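Long-range contacts in RNA-dependent RNA polymerase (Qualyub virus, PDB 6DX1), which carries a viral OTU domain, a cysteine protease of papain-like clan CA that probably acts as a deubiquitinase by removing ubiquitin from conjugated proteins: residues F14-Q19 / I130-G135; D73-V78 / E103-S108. One frame throughout, in Å; residues are numbered along the deposited sequence.

Contact 1: F14-Q19 / I130-G135; sequences FDNCSQ and IRWGDG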
loop_
_atom_site.group_PDB
_atom_site.type_symbol
_atom_site.label_atom_id
_atom_site.label_comp_id
_atom_site.label_asym_id
_atom_site.label_seq_id
_atom_site.Cartn_x
_atom_site.Cartn_y
_atom_site.Cartn_z
ATOM N N PHE A 14 -4.975 -9.292 10.727
ATOM C CA PHE A 14 -4.001 -8.977 11.763
ATOM C C PHE A 14 -4.046 -7.480 12.041
ATOM O O PHE A 14 -3.941 -6.693 11.101
ATOM C CB PHE A 14 -2.596 -9.383 11.312
ATOM C CG PHE A 14 -1.522 -9.102 12.333
ATOM C CD1 PHE A 14 -0.828 -7.904 12.320
ATOM C CD2 PHE A 14 -1.202 -10.046 13.295
ATOM C CE1 PHE A 14 0.159 -7.642 13.254
ATOM C CE2 PHE A 14 -0.213 -9.789 14.233
ATOM C CZ PHE A 14 0.471 -8.581 14.209
ATOM N N ASP A 15 -4.199 -7.076 13.306
ATOM C CA ASP A 15 -4.214 -5.663 13.679
ATOM C C ASP A 15 -5.181 -4.889 12.785
ATOM O O ASP A 15 -6.372 -5.218 12.743
ATOM C CB ASP A 15 -2.794 -5.097 13.628
ATOM C CG ASP A 15 -2.692 -3.689 14.216
ATOM O OD1 ASP A 15 -3.089 -3.473 15.379
ATOM O OD2 ASP A 15 -2.205 -2.794 13.497
ATOM N N ASN A 16 -4.708 -3.879 12.048
ATOM C CA ASN A 16 -5.630 -3.093 11.233
ATOM C C ASN A 16 -5.749 -3.607 9.800
ATOM O O ASN A 16 -6.305 -2.904 8.950
ATOM C CB ASN A 16 -5.248 -1.599 11.255
ATOM C CG ASN A 16 -4.061 -1.252 10.349
ATOM O OD1 ASN A 16 -3.212 -2.087 10.048
ATOM N ND2 ASN A 16 -4.002 0.017 9.929
ATOM N N CYS A 17 -5.308 -4.834 9.534
ATOM C CA CYS A 17 -5.305 -5.409 8.191
ATOM C C CYS A 17 -6.469 -6.377 8.027
ATOM O O CYS A 17 -6.708 -7.219 8.900
ATOM C CB CYS A 17 -3.982 -6.133 7.925
ATOM S SG CYS A 17 -3.900 -6.940 6.319
ATOM N N SER A 18 -7.196 -6.247 6.922
ATOM C CA SER A 18 -8.260 -7.180 6.557
ATOM C C SER A 18 -8.150 -7.513 5.069
ATOM O O SER A 18 -7.424 -6.851 4.318
ATOM C CB SER A 18 -9.645 -6.609 6.901
ATOM O OG SER A 18 -9.853 -5.327 6.291
ATOM N N GLN A 19 -8.879 -8.546 4.633
ATOM C CA GLN A 19 -8.759 -9.013 3.248
ATOM C C GLN A 19 -10.107 -9.508 2.739
ATOM O O GLN A 19 -10.989 -9.866 3.520
ATOM C CB GLN A 19 -7.713 -10.129 3.119
ATOM C CG GLN A 19 -8.140 -11.441 3.764
ATOM C CD GLN A 19 -7.031 -12.480 3.756
ATOM O OE1 GLN A 19 -5.957 -12.248 3.206
ATOM N NE2 GLN A 19 -7.288 -13.627 4.371
ATOM N N ILE A 130 -6.638 -6.441 -0.181
ATOM C CA ILE A 130 -6.126 -6.459 1.184
ATOM C C ILE A 130 -6.002 -5.009 1.619
ATOM O O ILE A 130 -5.608 -4.145 0.828
ATOM C CB ILE A 130 -4.790 -7.227 1.308
ATOM C CG1 ILE A 130 -4.299 -7.235 2.754
ATOM C CG2 ILE A 130 -3.742 -6.667 0.400
ATOM C CD1 ILE A 130 -3.489 -8.489 3.088
ATOM N N ARG A 131 -6.397 -4.731 2.854
ATOM C CA ARG A 131 -6.664 -3.364 3.271
ATOM C C ARG A 131 -6.041 -3.113 4.633
ATOM O O ARG A 131 -6.094 -3.981 5.508
ATOM C CB ARG A 131 -8.184 -3.141 3.310
ATOM C CG ARG A 131 -8.692 -1.933 4.050
ATOM C CD ARG A 131 -10.232 -1.964 4.016
ATOM N NE ARG A 131 -10.818 -2.864 5.014
ATOM C CZ ARG A 131 -11.949 -2.597 5.655
ATOM N NH1 ARG A 131 -12.603 -1.472 5.382
ATOM N NH2 ARG A 131 -12.429 -3.439 6.566
ATOM N N TRP A 132 -5.444 -1.930 4.807
ATOM C CA TRP A 132 -4.985 -1.452 6.112
ATOM C C TRP A 132 -5.801 -0.217 6.459
ATOM O O TRP A 132 -5.731 0.788 5.743
ATOM C CB TRP A 132 -3.482 -1.124 6.108
ATOM C CG TRP A 132 -2.639 -2.339 5.973
ATOM C CD1 TRP A 132 -2.008 -3.006 6.978
ATOM C CD2 TRP A 132 -2.349 -3.061 4.765
ATOM N NE1 TRP A 132 -1.341 -4.093 6.479
ATOM C CE2 TRP A 132 -1.533 -4.154 5.124
ATOM C CE3 TRP A 132 -2.692 -2.882 3.416
ATOM C CZ2 TRP A 132 -1.054 -5.069 4.190
ATOM C CZ3 TRP A 132 -2.218 -3.795 2.483
ATOM C CH2 TRP A 132 -1.410 -4.879 2.878
ATOM N N GLY A 133 -6.571 -0.293 7.540
ATOM C CA GLY A 133 -7.522 0.742 7.907
ATOM C C GLY A 133 -8.957 0.319 7.628
ATOM O O GLY A 133 -9.232 -0.723 7.036
ATOM N N ASP A 134 -9.891 1.183 8.043
ATOM C CA ASP A 134 -11.316 0.854 8.055
ATOM C C ASP A 134 -12.130 1.558 6.974
ATOM O O ASP A 134 -13.362 1.442 6.972
ATOM C CB ASP A 134 -11.924 1.187 9.423
ATOM C CG ASP A 134 -11.423 0.279 10.523
ATOM O OD1 ASP A 134 -10.658 0.757 11.384
ATOM O OD2 ASP A 134 -11.789 -0.916 10.525
ATOM N N GLY A 135 -11.494 2.284 6.063
ATOM C CA GLY A 135 -12.224 3.052 5.078
ATOM C C GLY A 135 -12.599 2.233 3.858
ATOM O O GLY A 135 -12.295 1.044 3.728
HETATM O O HOH W 1 -8.729 -3.299 7.676
#

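Contact 2: D73-V78 / E103-S108; sequences DELPGV and EAEILS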
loop_
_atom_site.group_PDB
_atom_site.type_symbol
_atom_site.label_atom_id
_atom_site.label_comp_id
_atom_site.label_asym_id
_atom_site.label_seq_id
_atom_site.Cartn_x
_atom_site.Cartn_y
_atom_site.Cartn_z
ATOM N N ASP A 73 5.890 1.699 18.776
ATOM C CA ASP A 73 4.964 0.915 19.586
ATOM C C ASP A 73 3.647 0.633 18.876
ATOM O O ASP A 73 2.949 -0.311 19.259
ATOM C CB ASP A 73 4.673 1.628 20.908
ATOM C CG ASP A 73 5.819 1.526 21.892
ATOM O OD1 ASP A 73 6.706 0.664 21.695
ATOM O OD2 ASP A 73 5.832 2.309 22.866
ATOM N N GLU A 74 3.284 1.427 17.870
ATOM C CA GLU A 74 2.011 1.258 17.181
ATOM C C GLU A 74 2.097 0.353 15.958
ATOM O O GLU A 74 1.152 0.332 15.168
ATOM C CB GLU A 74 1.449 2.618 16.733
ATOM C CG GLU A 74 1.565 3.749 17.741
ATOM C CD GLU A 74 1.185 5.099 17.142
ATOM O OE1 GLU A 74 0.611 5.131 16.031
ATOM O OE2 GLU A 74 1.472 6.130 17.777
ATOM N N LEU A 75 3.193 -0.388 15.769
ATOM C CA LEU A 75 3.463 -1.074 14.505
ATOM C C LEU A 75 3.665 -2.580 14.689
ATOM O O LEU A 75 4.715 -3.122 14.323
ATOM C CB LEU A 75 4.684 -0.450 13.833
ATOM C CG LEU A 75 4.539 1.026 13.440
ATOM C CD1 LEU A 75 5.889 1.578 13.018
ATOM C CD2 LEU A 75 3.512 1.194 12.320
ATOM N N PRO A 76 2.656 -3.299 15.198
ATOM C CA PRO A 76 2.833 -4.747 15.428
ATOM C C PRO A 76 3.121 -5.544 14.173
ATOM O O PRO A 76 3.773 -6.593 14.256
ATOM C CB PRO A 76 1.494 -5.187 16.043
ATOM C CG PRO A 76 0.723 -3.956 16.308
ATOM C CD PRO A 76 1.296 -2.839 15.520
ATOM N N GLY A 77 2.610 -5.122 13.016
ATOM C CA GLY A 77 2.937 -5.832 11.793
ATOM C C GLY A 77 4.409 -5.723 11.455
ATOM O O GLY A 77 5.046 -6.719 11.097
ATOM N N VAL A 78 4.967 -4.514 11.578
ATOM C CA VAL A 78 6.391 -4.297 11.347
ATOM C C VAL A 78 7.214 -5.152 12.301
ATOM O O VAL A 78 8.267 -5.684 11.929
ATOM C CB VAL A 78 6.738 -2.804 11.502
ATOM C CG1 VAL A 78 8.237 -2.566 11.308
ATOM C CG2 VAL A 78 5.925 -1.947 10.526
ATOM N N GLU A 103 5.092 -1.326 4.741
ATOM C CA GLU A 103 4.901 0.107 4.593
ATOM C C GLU A 103 3.431 0.493 4.479
ATOM O O GLU A 103 3.062 1.621 4.834
ATOM C CB GLU A 103 5.680 0.585 3.373
ATOM C CG GLU A 103 7.189 0.614 3.609
ATOM C CD GLU A 103 7.859 -0.759 3.514
ATOM O OE1 GLU A 103 7.342 -1.671 2.832
ATOM O OE2 GLU A 103 8.933 -0.923 4.126
ATOM N N ALA A 104 2.581 -0.410 3.975
ATOM C CA ALA A 104 1.150 -0.129 3.969
ATOM C C ALA A 104 0.640 0.072 5.391
ATOM O O ALA A 104 -0.125 1.013 5.653
ATOM C CB ALA A 104 0.383 -1.246 3.258
ATOM N N GLU A 105 1.086 -0.774 6.329
ATOM C CA GLU A 105 0.738 -0.563 7.734
ATOM C C GLU A 105 1.263 0.778 8.226
ATOM O O GLU A 105 0.522 1.563 8.834
ATOM C CB GLU A 105 1.292 -1.694 8.612
ATOM C CG GLU A 105 0.997 -1.450 10.108
ATOM C CD GLU A 105 1.740 -2.398 11.039
ATOM O OE1 GLU A 105 1.389 -2.443 12.235
ATOM O OE2 GLU A 105 2.644 -3.112 10.578
ATOM N N ILE A 106 2.549 1.060 7.971
ATOM C CA ILE A 106 3.158 2.293 8.468
ATOM C C ILE A 106 2.422 3.507 7.921
ATOM O O ILE A 106 2.095 4.445 8.656
ATOM C CB ILE A 106 4.651 2.347 8.096
ATOM C CG1 ILE A 106 5.449 1.282 8.850
ATOM C CG2 ILE A 106 5.217 3.739 8.384
ATOM C CD1 ILE A 106 6.885 1.137 8.344
ATOM N N LEU A 107 2.169 3.520 6.612
ATOM C CA LEU A 107 1.561 4.705 6.014
ATOM C C LEU A 107 0.108 4.883 6.448
ATOM O O LEU A 107 -0.352 6.018 6.628
ATOM C CB LEU A 107 1.668 4.635 4.490
ATOM C CG LEU A 107 3.109 4.848 4.030
ATOM C CD1 LEU A 107 3.295 4.294 2.629
ATOM C CD2 LEU A 107 3.455 6.329 4.085
ATOM N N SER A 108 -0.641 3.784 6.607
ATOM C CA SER A 108 -2.023 3.925 7.077
ATOM C C SER A 108 -2.074 4.619 8.433
ATOM O O SER A 108 -2.995 5.413 8.699
ATOM C CB SER A 108 -2.705 2.549 7.135
ATOM O OG SER A 108 -2.197 1.762 8.199
#

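Contact 1: F14-Q19 / I130-G135
Ser18 OG is gripped by two nitrogens of Arg131, NE at 2.9 Å and NH2 at 3.2 Å, both donating side-on from the guanidinium edge. The oxygen lies almost in the guanidinium plane. Arg131 bends at chi3 (80°), bringing NE round toward the serine, while NH1 reaches Gly135 O in the loop beyond the strand. One water is hydrogen-bonded to the same serine oxygen, to Asn16 O and to Gly133 O, joining the serine to the turn and the loop. The two side chains belong to an antiparallel pairing of strands 17-25 and 125-132, part of the mixed sheet of the OTU domain: Ser18 and Arg131 form a hydrogen-bonded pair, with Ser18 N bonded to Arg131 O and Arg131 N to Ser18 O. Gly133 N extends the pairing to Asn16 O at 3.0 Å, where a type II' turn from Phe14 to Cys17 leads into the strand. On the face carrying Cys17, Ile130 and Trp132 the contact is mostly apolar. Cys17 lays CB and SG over one face of the Trp132 indole, SG standing 4.1 Å from the centroid of the five-membered ring, and the sulfur also touches Ile130 CG1 at 3.6 Å. Asn16 OD1 meets the indole at its edge, 3.4 Å from Trp132 CD1, while Asn16 ND2 bonds to Ser108 of helix 101-111.

Contact 2: D73-V78 / E103-S108
Glu105 reaches from helix 101-111 to the short helix 76-79, in the helical part of the OTU domain, where its carboxylate takes the backbone N-H groups of Gly77 and Val78. CG is anti to the backbone N (chi1 177°) and the chain is extended beyond it, which carries the carboxylate across to residues 76-78. Gly77 N donates to Glu105 OE1 at 3.0 Å, on the syn side and 17° out of the carboxylate plane; Val78 N makes a weak, bent bond to Glu105 OE2. The Pro76 ring crosses the glutamate at about a right angle, its CD 3.3 Å from Glu105 OE1. Lys109, one helical turn on, forms a salt bridge with Glu105 OE1 and bonds to Glu74 O; it is shared with Asp15, and its charge would probably offset the repulsion between the two carboxylates. Alongside this polar grip, Ile106 CG1 is touched by two branches, Leu75 CD2 at 4.0 Å and Val78 CG2; both side chains cross the isoleucine roughly at right angles. Phe67 of helix 57-70 also packs on Ile106. Val78 CG2 joins the two chemistries, lying 3.7 Å from Ile106 CG1 and 3.5 Å from Glu105 OE2.

Overall arrangement
Contact 1 pairs strands near one end of the sheet, and its regular backbone bonds are supplemented by a serine-arginine grip; contact 2 joins a short helix to a longer one through a single carboxylate and a few aliphatic branches, without such pairing. Both are partly buried and equally far from the chain centre, yet exposed Gln19 belongs to contact 1, whereas no touching residue of contact 2 is exposed. Helix 101-111 connects them: Ala104 packs on Trp132, and Lys109 makes a salt bridge with Asp15, whose OD2 comes within 3.8 Å of Glu105 OE1, a close approach of like charges. Phe14, at the turn of contact 1, packs against Gly77 of contact 2.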